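Local coordinates for protein Fe-superoxide dismutase homolog (Plasmodium berghei, PDB 2A03) that probably destroys toxic superoxide radicals by converting them to hydrogen peroxide and oxygen at a metal centre, as an iron/manganese-family superoxide dismutase, at residues Gly132-Asn137 and Ile160-Cys165. Sequence-based numbering, arbitrary orientation.
Sequences GWLALN and IPILTC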
ATOM      1  N   GLY A 132       6.822   0.531  10.395  1.00 31.25           N
ATOM      2  CA  GLY A 132       7.091   1.121  11.704  1.00 31.35           C
ATOM      3  C   GLY A 132       8.462   0.670  12.179  1.00 30.62           C
ATOM      4  O   GLY A 132       8.892  -0.438  11.880  1.00 29.95           O
ATOM      5  N   TRP A 133       9.140   1.538  12.919  1.00 30.73           N
ATOM      6  CA  TRP A 133      10.502   1.290  13.363  1.00 31.33           C
ATOM      7  C   TRP A 133      10.697   1.681  14.809  1.00 31.87           C
ATOM      8  O   TRP A 133      10.247   2.751  15.242  1.00 31.90           O
ATOM      9  CB  TRP A 133      11.502   2.114  12.546  1.00 31.07           C
ATOM     10  CG  TRP A 133      11.387   1.943  11.060  1.00 31.23           C
ATOM     11  CD1 TRP A 133      10.571   2.645  10.215  1.00 31.20           C
ATOM     12  CD2 TRP A 133      12.138   1.039  10.239  1.00 30.01           C
ATOM     13  NE1 TRP A 133      10.752   2.214   8.927  1.00 32.34           N
ATOM     14  CE2 TRP A 133      11.719   1.243   8.907  1.00 30.70           C
ATOM     15  CE3 TRP A 133      13.128   0.073  10.502  1.00 30.39           C
ATOM     16  CZ2 TRP A 133      12.236   0.503   7.833  1.00 32.26           C
ATOM     17  CZ3 TRP A 133      13.654  -0.662   9.429  1.00 30.73           C
ATOM     18  CH2 TRP A 133      13.203  -0.446   8.115  1.00 31.79           C
ATOM     19  N   LEU A 134      11.364   0.800  15.551  1.00 32.27           N
ATOM     20  CA  LEU A 134      12.066   1.192  16.761  1.00 32.05           C
ATOM     21  C   LEU A 134      13.489   1.551  16.336  1.00 32.37           C
ATOM     22  O   LEU A 134      14.157   0.764  15.655  1.00 32.00           O
ATOM     23  CB  LEU A 134      12.098   0.062  17.778  1.00 32.11           C
ATOM     24  CG  LEU A 134      12.876   0.361  19.068  1.00 31.99           C
ATOM     25  CD1 LEU A 134      12.366   1.628  19.782  1.00 31.56           C
ATOM     26  CD2 LEU A 134      12.774  -0.822  20.001  1.00 31.93           C
ATOM     27  N   ALA A 135      13.938   2.746  16.707  1.00 31.77           N
ATOM     28  CA  ALA A 135      15.244   3.219  16.278  1.00 32.51           C
ATOM     29  C   ALA A 135      15.975   3.995  17.373  1.00 32.13           C
ATOM     30  O   ALA A 135      15.351   4.585  18.256  1.00 30.01           O
ATOM     31  CB  ALA A 135      15.096   4.097  15.020  1.00 32.95           C
ATOM     32  N   LEU A 136      17.304   3.983  17.307  1.00 33.21           N
ATOM     33  CA  LEU A 136      18.116   4.794  18.211  1.00 33.81           C
ATOM     34  C   LEU A 136      18.417   6.107  17.507  1.00 34.14           C
ATOM     35  O   LEU A 136      18.902   6.118  16.370  1.00 34.67           O
ATOM     36  CB  LEU A 136      19.413   4.086  18.563  1.00 33.80           C
ATOM     37  CG  LEU A 136      20.190   4.675  19.741  1.00 34.89           C
ATOM     38  CD1 LEU A 136      19.464   4.450  21.066  1.00 34.67           C
ATOM     39  CD2 LEU A 136      21.581   4.049  19.789  1.00 35.57           C
ATOM     40  N   ASN A 137      18.104   7.219  18.159  1.00 34.17           N
ATOM     41  CA  ASN A 137      18.341   8.522  17.536  1.00 34.65           C
ATOM     42  C   ASN A 137      19.714   9.044  17.942  1.00 35.29           C
ATOM     43  O   ASN A 137      20.411   8.415  18.750  1.00 35.07           O
ATOM     44  CB  ASN A 137      17.215   9.523  17.851  1.00 34.09           C
ATOM     45  CG  ASN A 137      17.275  10.070  19.274  1.00 32.44           C
ATOM     46  OD1 ASN A 137      18.212   9.808  20.016  1.00 30.97           O
ATOM     47  ND2 ASN A 137      16.267  10.842  19.649  1.00 31.95           N
ATOM     48  N   ILE A 160      19.094   4.859  13.933  1.00 33.87           N
ATOM     49  CA  ILE A 160      19.637   3.533  13.684  1.00 33.41           C
ATOM     50  C   ILE A 160      18.560   2.505  14.028  1.00 32.27           C
ATOM     51  O   ILE A 160      18.124   2.421  15.177  1.00 30.87           O
ATOM     52  CB  ILE A 160      20.901   3.276  14.525  1.00 33.66           C
ATOM     53  CG1 ILE A 160      21.966   4.323  14.206  1.00 34.73           C
ATOM     54  CG2 ILE A 160      21.446   1.879  14.258  1.00 33.81           C
ATOM     55  CD1 ILE A 160      23.107   4.369  15.224  1.00 34.92           C
ATOM     56  N   PRO A 161      18.133   1.722  13.029  1.00 31.67           N
ATOM     57  CA  PRO A 161      17.078   0.737  13.213  1.00 31.85           C
ATOM     58  C   PRO A 161      17.417  -0.372  14.224  1.00 30.91           C
ATOM     59  O   PRO A 161      18.554  -0.913  14.245  1.00 29.19           O
ATOM     60  CB  PRO A 161      16.876   0.153  11.798  1.00 32.39           C
ATOM     61  CG  PRO A 161      17.471   1.174  10.863  1.00 33.02           C
ATOM     62  CD  PRO A 161      18.619   1.749  11.640  1.00 32.60           C
ATOM     63  N   ILE A 162      16.417  -0.683  15.046  1.00 29.69           N
ATOM     64  CA  ILE A 162      16.534  -1.688  16.103  1.00 29.95           C
ATOM     65  C   ILE A 162      15.578  -2.848  15.813  1.00 30.05           C
ATOM     66  O   ILE A 162      15.963  -4.020  15.923  1.00 30.54           O
ATOM     67  CB  ILE A 162      16.236  -1.057  17.476  1.00 29.09           C
ATOM     68  CG1 ILE A 162      17.215   0.081  17.769  1.00 30.68           C
ATOM     69  CG2 ILE A 162      16.287  -2.084  18.588  1.00 29.93           C
ATOM     70  CD1 ILE A 162      18.694  -0.314  17.776  1.00 29.70           C
ATOM     71  N   LEU A 163      14.339  -2.495  15.456  1.00 29.41           N
ATOM     72  CA  LEU A 163      13.306  -3.432  15.021  1.00 30.34           C
ATOM     73  C   LEU A 163      12.403  -2.755  14.002  1.00 30.60           C
ATOM     74  O   LEU A 163      12.269  -1.530  14.006  1.00 31.87           O
ATOM     75  CB  LEU A 163      12.428  -3.869  16.188  1.00 30.41           C
ATOM     76  CG  LEU A 163      13.059  -4.707  17.291  1.00 30.77           C
ATOM     77  CD1 LEU A 163      12.132  -4.682  18.507  1.00 30.69           C
ATOM     78  CD2 LEU A 163      13.332  -6.164  16.811  1.00 32.52           C
ATOM     79  N   THR A 164      11.763  -3.550  13.148  1.00 30.34           N
ATOM     80  CA  THR A 164      10.747  -3.014  12.236  1.00 30.13           C
ATOM     81  C   THR A 164       9.585  -4.002  12.123  1.00 29.51           C
ATOM     82  O   THR A 164       9.733  -5.190  12.358  1.00 28.10           O
ATOM     83  CB  THR A 164      11.310  -2.719  10.788  1.00 30.13           C
ATOM     84  OG1 THR A 164      10.434  -1.825  10.085  1.00 31.43           O
ATOM     85  CG2 THR A 164      11.444  -3.999   9.957  1.00 30.27           C
ATOM     86  N   CYS A 165       8.437  -3.478  11.738  1.00 29.92           N
ATOM     87  CA  CYS A 165       7.290  -4.277  11.405  1.00 30.37           C
ATOM     88  C   CYS A 165       6.719  -3.733  10.088  1.00 30.92           C
ATOM     89  O   CYS A 165       6.500  -2.530   9.939  1.00 29.03           O
ATOM     90  CB  CYS A 165       6.271  -4.186  12.529  1.00 31.12           C
ATOM     91  SG  CYS A 165       4.718  -4.998  12.215  1.00 32.18           S
TER
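Thr-164 sets its CB and OG1 over one face of the Trp-133 indole, the two side chains running alongside each other on one face of an antiparallel strand pair. Thr-164 CB sits 3.7 Å from the centroid of the six-membered ring of Trp-133 and 28° off the ring normal, a geometry that meets the description of a CH-pi contact over the face. Thr-164 OG1, anti to the backbone N (chi1 -162°), stands above the same ring and hydrogen-bonds to Gly-132 O at 2.7 Å, approaching from above the carbonyl plane. Cys-165 N reaches that oxygen from the opposite face, so two donors grip one acceptor. Farther along, Pro-161 CB meets Trp-133 CE3 at 4.0 Å, approaching obliquely. The indole NE1 is engaged by Thr-147 on the neighbouring strand 142-148.

The register slips by one residue at Leu-134, where Ile-162 and Leu-163 both face it in a classic beta bulge. Leu-134 O accepts from Ile-162 N at 2.8 Å and, at 3.3 Å, from Leu-163 N. On this other face the Leu-134 CD2 branch rests 4.2 Å from Leu-163 CD1, the two side chains pointing the same way, whereas Leu-134 CG meets Ile-162 CB at an oblique crossing. Regular pairing resumes with Ala-135 opposite Pro-161, and then Leu-136 O takes the Ile-160 N-H at 2.7 Å.

Strand 160-166 ends on the manganese ligand Asp-166. The carbonyl oxygens of Gly-132 and Leu-134, each accepting two hydrogen bonds, thus tie the approach to that ligand to central strand 130-136, while the buried Thr-164 hydroxyl spends its proton on Gly-132 O.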